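Phenylalanine--tRNA ligase beta subunit (Pyrococcus horikoshii, PDB 2CXI) forms, with the alpha subunit, the tetrameric enzyme that attaches L-phenylalanine to tRNA(Phe) using ATP, and is represented here by an N-terminal fragment containing the B3/4 editing domain. Local coordinates at residues Asp10-Leu14 with Ala255-Gly259; Pro102-Tyr106 with Arg265-Lys269; Ile179-Lys185 with Met212-Ile216. All coordinates share one frame. Residue numbers count along the deposited sequence, not the author numbering.

Interaction 1 (Asp10-Leu14 with Ala255-Gly259)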
ATOM      1  N   ASP A  10     -41.740   2.022  15.848  1.00 17.50           N
ATOM      2  CA  ASP A  10     -40.348   1.507  15.732  1.00 17.15           C
ATOM      3  C   ASP A  10     -40.257   0.166  16.462  1.00 17.25           C
ATOM      4  O   ASP A  10     -39.769  -0.805  15.908  1.00 17.48           O
ATOM      5  CB  ASP A  10     -39.342   2.520  16.262  1.00 17.22           C
ATOM      6  CG  ASP A  10     -37.893   2.114  16.031  1.00 17.84           C
ATOM      7  OD1 ASP A  10     -37.589   1.584  14.950  1.00 19.17           O
ATOM      8  OD2 ASP A  10     -36.980   2.343  16.867  1.00 17.23           O
ATOM      9  N   LEU A  11     -40.757   0.091  17.710  1.00 16.76           N
ATOM     10  CA  LEU A  11     -40.772  -1.172  18.455  1.00 17.29           C
ATOM     11  C   LEU A  11     -41.496  -2.291  17.714  1.00 16.86           C
ATOM     12  O   LEU A  11     -40.989  -3.437  17.607  1.00 17.09           O
ATOM     13  CB  LEU A  11     -41.498  -0.940  19.787  1.00 17.94           C
ATOM     14  CG  LEU A  11     -40.839  -0.561  21.119  1.00 19.74           C
ATOM     15  CD1 LEU A  11     -39.339  -0.727  21.375  1.00 18.46           C
ATOM     16  CD2 LEU A  11     -41.506   0.603  21.860  1.00 18.86           C
ATOM     17  N   GLU A  12     -42.678  -1.973  17.188  1.00 16.14           N
ATOM     18  CA  GLU A  12     -43.502  -2.945  16.487  1.00 16.48           C
ATOM     19  C   GLU A  12     -42.882  -3.458  15.163  1.00 16.30           C
ATOM     20  O   GLU A  12     -43.000  -4.651  14.875  1.00 17.15           O
ATOM     21  CB  GLU A  12     -44.938  -2.401  16.299  1.00 16.20           C
ATOM     22  CG  GLU A  12     -45.586  -2.259  17.689  1.00 17.10           C
ATOM     23  CD  GLU A  12     -46.963  -1.624  17.723  1.00 18.64           C
ATOM     24  OE1 GLU A  12     -47.348  -0.895  16.769  1.00 20.35           O
ATOM     25  OE2 GLU A  12     -47.677  -1.880  18.743  1.00 20.14           O
ATOM     26  N   ARG A  13     -42.234  -2.593  14.389  1.00 16.36           N
ATOM     27  CA  ARG A  13     -41.493  -3.081  13.194  1.00 17.04           C
ATOM     28  C   ARG A  13     -40.356  -4.003  13.610  1.00 16.34           C
ATOM     29  O   ARG A  13     -40.129  -5.018  12.955  1.00 18.03           O
ATOM     30  CB  ARG A  13     -41.033  -1.944  12.263  1.00 16.73           C
ATOM     31  CG  ARG A  13     -40.012  -0.952  12.814  1.00 21.10           C
ATOM     32  CD  ARG A  13     -39.248  -0.154  11.745  1.00 19.17           C
ATOM     33  NE  ARG A  13     -38.446   0.911  12.323  1.00 21.83           N
ATOM     34  CZ  ARG A  13     -37.966   1.938  11.621  1.00 24.17           C
ATOM     35  NH1 ARG A  13     -38.202   2.031  10.307  1.00 24.83           N
ATOM     36  NH2 ARG A  13     -37.248   2.875  12.221  1.00 27.56           N
ATOM     37  N   LEU A  14     -39.696  -3.703  14.734  1.00 15.19           N
ATOM     38  CA  LEU A  14     -38.615  -4.538  15.241  1.00 16.00           C
ATOM     39  C   LEU A  14     -39.097  -5.908  15.770  1.00 15.92           C
ATOM     40  O   LEU A  14     -38.520  -6.967  15.472  1.00 14.46           O
ATOM     41  CB  LEU A  14     -37.797  -3.760  16.300  1.00 15.91           C
ATOM     42  CG  LEU A  14     -36.963  -2.568  15.811  1.00 18.07           C
ATOM     43  CD1 LEU A  14     -36.531  -1.736  17.029  1.00 17.79           C
ATOM     44  CD2 LEU A  14     -35.740  -3.074  14.989  1.00 22.45           C
ATOM     45  N   ALA A 255     -27.434  -4.588  14.402  1.00 17.63           N
ATOM     46  CA  ALA A 255     -27.789  -5.880  13.796  1.00 18.00           C
ATOM     47  C   ALA A 255     -29.316  -6.133  13.807  1.00 19.70           C
ATOM     48  O   ALA A 255     -29.867  -6.753  12.878  1.00 18.26           O
ATOM     49  CB  ALA A 255     -27.043  -7.017  14.460  1.00 17.62           C
ATOM     50  N   GLU A 256     -30.000  -5.626  14.835  1.00 19.45           N
ATOM     51  CA  GLU A 256     -31.489  -5.760  14.892  1.00 20.46           C
ATOM     52  C   GLU A 256     -32.202  -4.993  13.798  1.00 19.59           C
ATOM     53  O   GLU A 256     -33.378  -5.271  13.500  1.00 20.25           O
ATOM     54  CB  GLU A 256     -32.066  -5.288  16.243  1.00 20.55           C
ATOM     55  CG  GLU A 256     -31.728  -6.191  17.423  1.00 24.69           C
ATOM     56  CD  GLU A 256     -32.352  -7.576  17.350  1.00 29.02           C
ATOM     57  OE1 GLU A 256     -33.569  -7.731  17.090  1.00 29.43           O
ATOM     58  OE2 GLU A 256     -31.593  -8.519  17.532  1.00 29.01           O
ATOM     59  N   ARG A 257     -31.519  -4.004  13.231  1.00 17.82           N
ATOM     60  CA  ARG A 257     -31.990  -3.235  12.078  1.00 17.99           C
ATOM     61  C   ARG A 257     -31.427  -3.780  10.737  1.00 17.86           C
ATOM     62  O   ARG A 257     -31.454  -3.081   9.714  1.00 17.90           O
ATOM     63  CB  ARG A 257     -31.576  -1.748  12.249  1.00 18.52           C
ATOM     64  CG  ARG A 257     -31.985  -1.179  13.629  1.00 20.54           C
ATOM     65  CD  ARG A 257     -32.261   0.285  13.606  1.00 25.80           C
ATOM     66  NE  ARG A 257     -32.842   0.820  14.849  1.00 25.55           N
ATOM     67  CZ  ARG A 257     -34.142   0.965  15.083  1.00 22.03           C
ATOM     68  NH1 ARG A 257     -34.524   1.468  16.241  1.00 21.00           N
ATOM     69  NH2 ARG A 257     -35.051   0.578  14.200  1.00 19.16           N
ATOM     70  N   GLY A 258     -30.904  -5.007  10.738  1.00 16.65           N
ATOM     71  CA  GLY A 258     -30.441  -5.612   9.487  1.00 17.17           C
ATOM     72  C   GLY A 258     -28.980  -5.296   9.181  1.00 18.20           C
ATOM     73  O   GLY A 258     -28.445  -5.752   8.157  1.00 17.15           O
ATOM     74  N   GLY A 259     -28.314  -4.533  10.058  1.00 17.20           N
ATOM     75  CA  GLY A 259     -26.878  -4.236   9.882  1.00 16.82           C
ATOM     76  C   GLY A 259     -25.985  -5.469   9.852  1.00 16.72           C
ATOM     77  O   GLY A 259     -26.165  -6.428  10.622  1.00 17.08           O
TER
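A Schellman motif ending helix 240-255 meets the side of helix 8-15, joining the N-terminal region to the B3/4 domain through a salt-bridge network. A255 opens a type I turn that carries the chain out of the helix. E256 then turns its CA-CB bond toward the partner helix; its carbonyl O lies 3.6 Å from L14 CD2, while its carboxylate pairs with K70. Next comes R257, long enough to span the gap: NH1 donates to D10 OD2 (2.7 Å) and NH2 to D10 OD1 (2.8 Å), a bidentate salt bridge lying near the guanidinium plane. D10 OD1 also accepts from R13 NE (2.8 Å), so one carboxylate bridges two arginines and offsets the repulsion of their NH2 atoms, 3.7 Å apart; D115 and E63 supply further negative charge to R13 and R257, respectively. G258 follows with positive phi, where a CB would jam against the preceding carbonyl. It is the C-prime residue, and its N donates to A255 O at 3.0 Å.

Interaction 2 (Pro102-Tyr106 with Arg265-Lys269)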
ATOM      1  N   PRO A 102      -6.522   5.800  27.139  1.00 17.27           N
ATOM      2  CA  PRO A 102      -5.697   4.738  26.551  1.00 16.57           C
ATOM      3  C   PRO A 102      -6.346   3.852  25.491  1.00 17.23           C
ATOM      4  O   PRO A 102      -5.651   3.496  24.530  1.00 19.03           O
ATOM      5  CB  PRO A 102      -5.265   3.899  27.776  1.00 17.36           C
ATOM      6  CG  PRO A 102      -6.264   4.253  28.874  1.00 18.32           C
ATOM      7  CD  PRO A 102      -6.640   5.671  28.606  1.00 16.50           C
ATOM      8  N   TYR A 103      -7.632   3.499  25.635  1.00 16.08           N
ATOM      9  CA  TYR A 103      -8.249   2.458  24.777  1.00 16.51           C
ATOM     10  C   TYR A 103      -9.245   3.001  23.784  1.00 15.76           C
ATOM     11  O   TYR A 103     -10.028   3.871  24.121  1.00 16.40           O
ATOM     12  CB  TYR A 103      -8.922   1.349  25.610  1.00 17.10           C
ATOM     13  CG  TYR A 103      -7.925   0.682  26.515  1.00 18.37           C
ATOM     14  CD1 TYR A 103      -6.937  -0.172  25.977  1.00 20.79           C
ATOM     15  CD2 TYR A 103      -7.921   0.926  27.899  1.00 19.90           C
ATOM     16  CE1 TYR A 103      -5.974  -0.768  26.820  1.00 21.29           C
ATOM     17  CE2 TYR A 103      -6.983   0.335  28.743  1.00 18.75           C
ATOM     18  CZ  TYR A 103      -6.011  -0.507  28.190  1.00 23.19           C
ATOM     19  OH  TYR A 103      -5.092  -1.092  29.022  1.00 20.48           O
ATOM     20  N   GLY A 104      -9.183   2.458  22.559  1.00 15.58           N
ATOM     21  CA  GLY A 104     -10.170   2.645  21.479  1.00 14.41           C
ATOM     22  C   GLY A 104     -10.468   1.251  20.911  1.00 14.58           C
ATOM     23  O   GLY A 104      -9.558   0.395  20.742  1.00 14.67           O
ATOM     24  N   VAL A 105     -11.748   0.983  20.665  1.00 13.52           N
ATOM     25  CA  VAL A 105     -12.173  -0.218  19.948  1.00 13.22           C
ATOM     26  C   VAL A 105     -13.180   0.280  18.912  1.00 13.91           C
ATOM     27  O   VAL A 105     -13.802   1.358  19.084  1.00 13.80           O
ATOM     28  CB  VAL A 105     -12.813  -1.299  20.882  1.00 12.89           C
ATOM     29  CG1 VAL A 105     -11.723  -1.876  21.854  1.00 14.14           C
ATOM     30  CG2 VAL A 105     -14.001  -0.674  21.711  1.00 13.33           C
ATOM     31  N   TYR A 106     -13.353  -0.505  17.857  1.00 13.39           N
ATOM     32  CA  TYR A 106     -13.983  -0.034  16.623  1.00 13.83           C
ATOM     33  C   TYR A 106     -14.811  -1.129  15.955  1.00 13.92           C
ATOM     34  O   TYR A 106     -14.512  -2.325  16.064  1.00 13.83           O
ATOM     35  CB  TYR A 106     -12.899   0.476  15.633  1.00 13.38           C
ATOM     36  CG  TYR A 106     -12.020   1.514  16.322  1.00 14.30           C
ATOM     37  CD1 TYR A 106     -12.366   2.866  16.303  1.00 13.05           C
ATOM     38  CD2 TYR A 106     -10.912   1.120  17.064  1.00 12.22           C
ATOM     39  CE1 TYR A 106     -11.615   3.809  17.000  1.00 14.32           C
ATOM     40  CE2 TYR A 106     -10.160   2.041  17.764  1.00 12.14           C
ATOM     41  CZ  TYR A 106     -10.529   3.379  17.731  1.00 12.57           C
ATOM     42  OH  TYR A 106      -9.795   4.254  18.459  1.00 14.98           O
ATOM     43  N   ARG A 265      -9.246  -4.392  12.566  1.00 16.87           N
ATOM     44  CA  ARG A 265      -7.964  -4.723  13.209  1.00 18.82           C
ATOM     45  C   ARG A 265      -7.489  -3.494  13.961  1.00 16.57           C
ATOM     46  O   ARG A 265      -7.321  -2.428  13.375  1.00 15.78           O
ATOM     47  CB  ARG A 265      -6.955  -5.116  12.097  1.00 19.16           C
ATOM     48  CG  ARG A 265      -5.613  -5.601  12.558  1.00 23.04           C
ATOM     49  CD  ARG A 265      -4.767  -6.213  11.383  1.00 23.40           C
ATOM     50  NE  ARG A 265      -4.148  -5.133  10.684  1.00 33.14           N
ATOM     51  CZ  ARG A 265      -2.877  -4.755  10.792  1.00 33.14           C
ATOM     52  NH1 ARG A 265      -1.987  -5.416  11.526  1.00 33.09           N
ATOM     53  NH2 ARG A 265      -2.502  -3.700  10.105  1.00 31.54           N
ATOM     54  N   VAL A 266      -7.296  -3.620  15.269  1.00 16.49           N
ATOM     55  CA  VAL A 266      -6.946  -2.478  16.054  1.00 15.47           C
ATOM     56  C   VAL A 266      -5.528  -2.724  16.581  1.00 16.66           C
ATOM     57  O   VAL A 266      -5.323  -3.644  17.378  1.00 17.48           O
ATOM     58  CB  VAL A 266      -7.893  -2.220  17.234  1.00 15.23           C
ATOM     59  CG1 VAL A 266      -7.590  -0.842  17.880  1.00 12.28           C
ATOM     60  CG2 VAL A 266      -9.384  -2.313  16.800  1.00 15.17           C
ATOM     61  N   VAL A 267      -4.615  -1.865  16.155  1.00 16.43           N
ATOM     62  CA  VAL A 267      -3.161  -2.007  16.390  1.00 16.69           C
ATOM     63  C   VAL A 267      -2.670  -1.060  17.487  1.00 15.89           C
ATOM     64  O   VAL A 267      -2.687   0.204  17.376  1.00 17.19           O
ATOM     65  CB  VAL A 267      -2.361  -1.880  15.035  1.00 16.12           C
ATOM     66  CG1 VAL A 267      -0.820  -2.194  15.231  1.00 19.26           C
ATOM     67  CG2 VAL A 267      -2.913  -2.803  14.022  1.00 13.36           C
ATOM     68  N   TYR A 268      -2.248  -1.674  18.577  1.00 15.74           N
ATOM     69  CA  TYR A 268      -1.608  -0.984  19.666  1.00 17.70           C
ATOM     70  C   TYR A 268      -0.094  -1.210  19.552  1.00 19.06           C
ATOM     71  O   TYR A 268       0.335  -1.990  18.732  1.00 18.30           O
ATOM     72  CB  TYR A 268      -2.124  -1.535  20.994  1.00 18.26           C
ATOM     73  CG  TYR A 268      -3.551  -1.121  21.358  1.00 18.59           C
ATOM     74  CD1 TYR A 268      -4.650  -1.678  20.691  1.00 18.01           C
ATOM     75  CD2 TYR A 268      -3.785  -0.158  22.356  1.00 21.13           C
ATOM     76  CE1 TYR A 268      -5.991  -1.308  21.048  1.00 16.54           C
ATOM     77  CE2 TYR A 268      -5.108   0.237  22.696  1.00 16.59           C
ATOM     78  CZ  TYR A 268      -6.177  -0.345  22.038  1.00 16.32           C
ATOM     79  OH  TYR A 268      -7.452   0.017  22.399  1.00 15.78           O
ATOM     80  N   LYS A 269       0.711  -0.528  20.349  1.00 21.33           N
ATOM     81  CA  LYS A 269       2.160  -0.723  20.265  1.00 24.57           C
ATOM     82  C   LYS A 269       2.538  -2.185  20.529  1.00 25.82           C
ATOM     83  O   LYS A 269       3.247  -2.765  19.718  1.00 26.04           O
ATOM     84  CB  LYS A 269       2.939   0.239  21.172  1.00 25.70           C
ATOM     85  CG  LYS A 269       4.470   0.109  21.090  1.00 28.55           C
ATOM     86  CD  LYS A 269       4.992   0.453  19.677  1.00 34.70           C
ATOM     87  CE  LYS A 269       6.522   0.313  19.577  1.00 36.28           C
ATOM     88  NZ  LYS A 269       7.206   1.230  20.560  1.00 40.79           N
TER
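Strands 103-110 and 260-267 are antiparallel partners in the mixed sheet of the B3/4 domain, but the ends described here have splayed apart. The CA atoms of V105 and V266 are 6.9 Å apart, the separation widens to 9.1 Å between the CA atoms of Y103 and Y268, and no backbone hydrogen bond links the two segments. Each strand instead bonds to other neighbours: Y103 and V105 to strand 231-237, R265 to strand 84-93, and V266 to I273 of strand 272-275. Side chains therefore fill the gap. Y268 and V266, two positions apart, both direct their CA-CB bonds toward the other strand. Tyrosine suits position 268 because its ring is long enough to cross the opening and carries a donor at its tip: Y268 OH gives a hydrogen bond to G104 O at 2.7 Å. The ring also has apolar contact with its counterpart, Y268 CE2 lying 3.8 Å from Y103 CD1, and stacks on F271. The beta-branched V266 fills the space farther along, with CG1 3.7 Å from G104 O and CG2 3.8 Å from Y106 CD2, at the edge of that ring. Y106 in turn explains the glycine: its ring folds back along its own strand, bringing Y106 OH to 3.4 Å from G104 CA, and a CB on residue 104 would clash with that hydroxyl.

Interaction 3 (Ile179-Lys185 with Met212-Ile216)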
ATOM      1  N   ILE A 179     -11.265  24.944  20.981  1.00 25.35           N
ATOM      2  CA  ILE A 179     -12.480  24.132  21.096  1.00 24.86           C
ATOM      3  C   ILE A 179     -12.813  23.859  22.564  1.00 25.14           C
ATOM      4  O   ILE A 179     -13.964  24.021  22.980  1.00 24.98           O
ATOM      5  CB  ILE A 179     -12.366  22.817  20.276  1.00 24.49           C
ATOM      6  CG1 ILE A 179     -12.139  23.120  18.767  1.00 23.31           C
ATOM      7  CG2 ILE A 179     -13.629  21.965  20.466  1.00 24.04           C
ATOM      8  CD1 ILE A 179     -11.830  21.824  17.894  1.00 23.88           C
ATOM      9  N   LEU A 180     -11.814  23.447  23.355  1.00 26.53           N
ATOM     10  CA  LEU A 180     -12.030  23.220  24.807  1.00 27.90           C
ATOM     11  C   LEU A 180     -12.567  24.468  25.499  1.00 29.67           C
ATOM     12  O   LEU A 180     -13.447  24.387  26.354  1.00 29.48           O
ATOM     13  CB  LEU A 180     -10.759  22.744  25.492  1.00 27.54           C
ATOM     14  CG  LEU A 180     -10.243  21.358  25.085  1.00 28.75           C
ATOM     15  CD1 LEU A 180      -9.321  20.844  26.138  1.00 27.96           C
ATOM     16  CD2 LEU A 180     -11.412  20.373  24.906  1.00 28.46           C
ATOM     17  N   GLU A 181     -12.064  25.623  25.076  1.00 31.24           N
ATOM     18  CA  GLU A 181     -12.465  26.918  25.640  1.00 33.32           C
ATOM     19  C   GLU A 181     -13.853  27.379  25.187  1.00 32.70           C
ATOM     20  O   GLU A 181     -14.683  27.741  26.004  1.00 33.23           O
ATOM     21  CB  GLU A 181     -11.387  27.947  25.268  1.00 33.94           C
ATOM     22  CG  GLU A 181     -11.487  29.286  25.964  1.00 41.05           C
ATOM     23  CD  GLU A 181     -10.788  30.400  25.178  1.00 49.34           C
ATOM     24  OE1 GLU A 181      -9.911  30.098  24.316  1.00 52.29           O
ATOM     25  OE2 GLU A 181     -11.131  31.589  25.413  1.00 51.54           O
ATOM     26  N   LYS A 182     -14.113  27.338  23.885  1.00 32.47           N
ATOM     27  CA  LYS A 182     -15.310  27.943  23.281  1.00 32.13           C
ATOM     28  C   LYS A 182     -16.516  27.028  23.059  1.00 30.91           C
ATOM     29  O   LYS A 182     -17.656  27.484  23.126  1.00 30.87           O
ATOM     30  CB  LYS A 182     -14.949  28.546  21.911  1.00 32.59           C
ATOM     31  CG  LYS A 182     -13.955  29.686  21.998  1.00 38.39           C
ATOM     32  CD  LYS A 182     -14.631  30.921  22.611  1.00 43.80           C
ATOM     33  CE  LYS A 182     -13.762  31.539  23.686  1.00 46.62           C
ATOM     34  NZ  LYS A 182     -12.463  32.005  23.099  1.00 50.17           N
ATOM     35  N   HIS A 183     -16.279  25.768  22.707  1.00 28.76           N
ATOM     36  CA  HIS A 183     -17.387  24.861  22.415  1.00 27.41           C
ATOM     37  C   HIS A 183     -18.104  24.469  23.705  1.00 26.30           C
ATOM     38  O   HIS A 183     -17.467  24.197  24.722  1.00 26.23           O
ATOM     39  CB  HIS A 183     -16.888  23.592  21.698  1.00 26.57           C
ATOM     40  CG  HIS A 183     -17.966  22.882  20.961  1.00 24.69           C
ATOM     41  ND1 HIS A 183     -18.933  22.142  21.600  1.00 23.14           N
ATOM     42  CD2 HIS A 183     -18.268  22.844  19.643  1.00 23.44           C
ATOM     43  CE1 HIS A 183     -19.783  21.668  20.705  1.00 22.26           C
ATOM     44  NE2 HIS A 183     -19.402  22.076  19.510  1.00 21.69           N
ATOM     45  N   GLU A 184     -19.421  24.425  23.673  1.00 26.23           N
ATOM     46  CA  GLU A 184     -20.162  24.014  24.884  1.00 27.03           C
ATOM     47  C   GLU A 184     -19.752  22.616  25.423  1.00 26.12           C
ATOM     48  O   GLU A 184     -19.713  22.402  26.639  1.00 25.16           O
ATOM     49  CB  GLU A 184     -21.666  24.085  24.661  1.00 27.11           C
ATOM     50  CG  GLU A 184     -22.208  22.957  23.803  1.00 32.21           C
ATOM     51  CD  GLU A 184     -23.678  23.112  23.495  1.00 40.71           C
ATOM     52  OE1 GLU A 184     -24.161  22.420  22.562  1.00 41.99           O
ATOM     53  OE2 GLU A 184     -24.343  23.936  24.183  1.00 44.59           O
ATOM     54  N   LYS A 185     -19.403  21.677  24.532  1.00 25.21           N
ATOM     55  CA  LYS A 185     -18.975  20.337  24.971  1.00 24.87           C
ATOM     56  C   LYS A 185     -17.519  20.383  25.429  1.00 25.07           C
ATOM     57  O   LYS A 185     -17.058  19.542  26.209  1.00 25.21           O
ATOM     58  CB  LYS A 185     -19.168  19.313  23.838  1.00 24.93           C
ATOM     59  CG  LYS A 185     -20.619  19.041  23.480  1.00 25.17           C
ATOM     60  CD  LYS A 185     -21.376  18.465  24.660  1.00 29.85           C
ATOM     61  CE  LYS A 185     -22.835  18.258  24.292  1.00 32.09           C
ATOM     62  NZ  LYS A 185     -23.717  18.521  25.452  1.00 31.78           N
HETATM   63  N   MSE A 212     -12.622  14.706  18.405  1.00 17.47           N
HETATM   64  CA  MSE A 212     -11.668  14.700  19.489  1.00 19.73           C
HETATM   65  C   MSE A 212     -12.294  13.998  20.697  1.00 17.55           C
HETATM   66  O   MSE A 212     -13.026  14.651  21.461  1.00 16.49           O
HETATM   67  CB  MSE A 212     -11.292  16.156  19.844  1.00 18.79           C
HETATM   68  CG  MSE A 212     -10.496  16.277  21.121  1.00 20.10           C
HETATM   69 SE   MSE A 212      -9.806  18.128  21.444  1.00 32.22          SE
HETATM   70  CE  MSE A 212     -11.376  19.090  21.307  1.00 15.36           C
ATOM     71  N   PRO A 213     -12.097  12.670  20.870  1.00 17.50           N
ATOM     72  CA  PRO A 213     -12.660  12.000  22.066  1.00 16.57           C
ATOM     73  C   PRO A 213     -12.097  12.600  23.375  1.00 16.52           C
ATOM     74  O   PRO A 213     -10.914  12.994  23.419  1.00 17.24           O
ATOM     75  CB  PRO A 213     -12.226  10.547  21.899  1.00 16.62           C
ATOM     76  CG  PRO A 213     -12.035  10.376  20.391  1.00 16.30           C
ATOM     77  CD  PRO A 213     -11.407  11.725  19.979  1.00 16.66           C
ATOM     78  N   PRO A 214     -12.898  12.698  24.432  1.00 16.92           N
ATOM     79  CA  PRO A 214     -14.327  12.378  24.455  1.00 16.57           C
ATOM     80  C   PRO A 214     -15.188  13.637  24.400  1.00 17.08           C
ATOM     81  O   PRO A 214     -16.224  13.718  25.090  1.00 17.28           O
ATOM     82  CB  PRO A 214     -14.478  11.751  25.858  1.00 15.92           C
ATOM     83  CG  PRO A 214     -13.526  12.599  26.725  1.00 16.05           C
ATOM     84  CD  PRO A 214     -12.396  13.040  25.779  1.00 16.47           C
ATOM     85  N   ILE A 215     -14.773  14.602  23.583  1.00 18.11           N
ATOM     86  CA  ILE A 215     -15.295  15.977  23.613  1.00 18.09           C
ATOM     87  C   ILE A 215     -16.375  16.251  22.555  1.00 18.04           C
ATOM     88  O   ILE A 215     -17.516  16.529  22.901  1.00 20.37           O
ATOM     89  CB  ILE A 215     -14.121  16.990  23.479  1.00 17.68           C
ATOM     90  CG1 ILE A 215     -13.044  16.751  24.576  1.00 17.69           C
ATOM     91  CG2 ILE A 215     -14.656  18.478  23.487  1.00 17.74           C
ATOM     92  CD1 ILE A 215     -13.570  16.846  26.075  1.00 17.52           C
ATOM     93  N   ILE A 216     -16.036  16.124  21.272  1.00 17.65           N
ATOM     94  CA  ILE A 216     -16.962  16.502  20.198  1.00 17.95           C
ATOM     95  C   ILE A 216     -16.502  15.899  18.873  1.00 17.90           C
ATOM     96  O   ILE A 216     -15.294  15.746  18.639  1.00 17.03           O
ATOM     97  CB  ILE A 216     -17.018  18.076  20.070  1.00 17.90           C
ATOM     98  CG1 ILE A 216     -18.202  18.554  19.199  1.00 15.71           C
ATOM     99  CG2 ILE A 216     -15.640  18.678  19.667  1.00 17.79           C
ATOM    100  CD1 ILE A 216     -19.546  18.278  19.872  1.00 20.85           C
TER
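Two bumps on the 212-216 turn fit hollows along the 179-185 helical segment. The tip of selenomethionine M212, flexible and unbranched, slots between two branched side chains: its CE lies 3.7 Å from I179 CG2 and 3.8 Å from L180 CD2. I215 presses on the same leucine, CG1 to L180 CD2 at 4.0 Å. The second knob is I216, which enters the notch bordered by I179, H183 and K185; its CG1 rests over the imidazole face, 4.0 Å from the H183 ring centroid, in a CH-pi contact. Both isoleucines face M212 in a classic beta bulge, reached through a cis peptide before P214, and in this short turn of the B3/4 domain both touch the helical segment. H183 makes the notch where helix 176-182 gives way to helix 184-189: as N-cap, its ND1 accepts from K185 N at 3.0 Å, while NE2 bonds to L168. K185 curls its amine away to E188, but its CB sits 3.4 Å from I215 O.

Interaction 1 is a surface contact and the other two are buried, and their chemistry follows: paired charges join a helix to the turn that ends another helix in the first, a tyrosine hydroxyl and apolar groups bridge splayed strands in the second, and mostly apolar side chains interlock in the third, with one CH-pi contact and no cross-segment hydrogen bond. Strand 260-267 links interactions 1 and 2, since 255-259 leads into it and 265-267 lies on it; the centres of these two contacts lie about 29 Å apart, on opposite sides of the chain's centre. Interaction 3 is nested in the loops closed by both, and its nearest atoms come within about 7 Å of interaction 2.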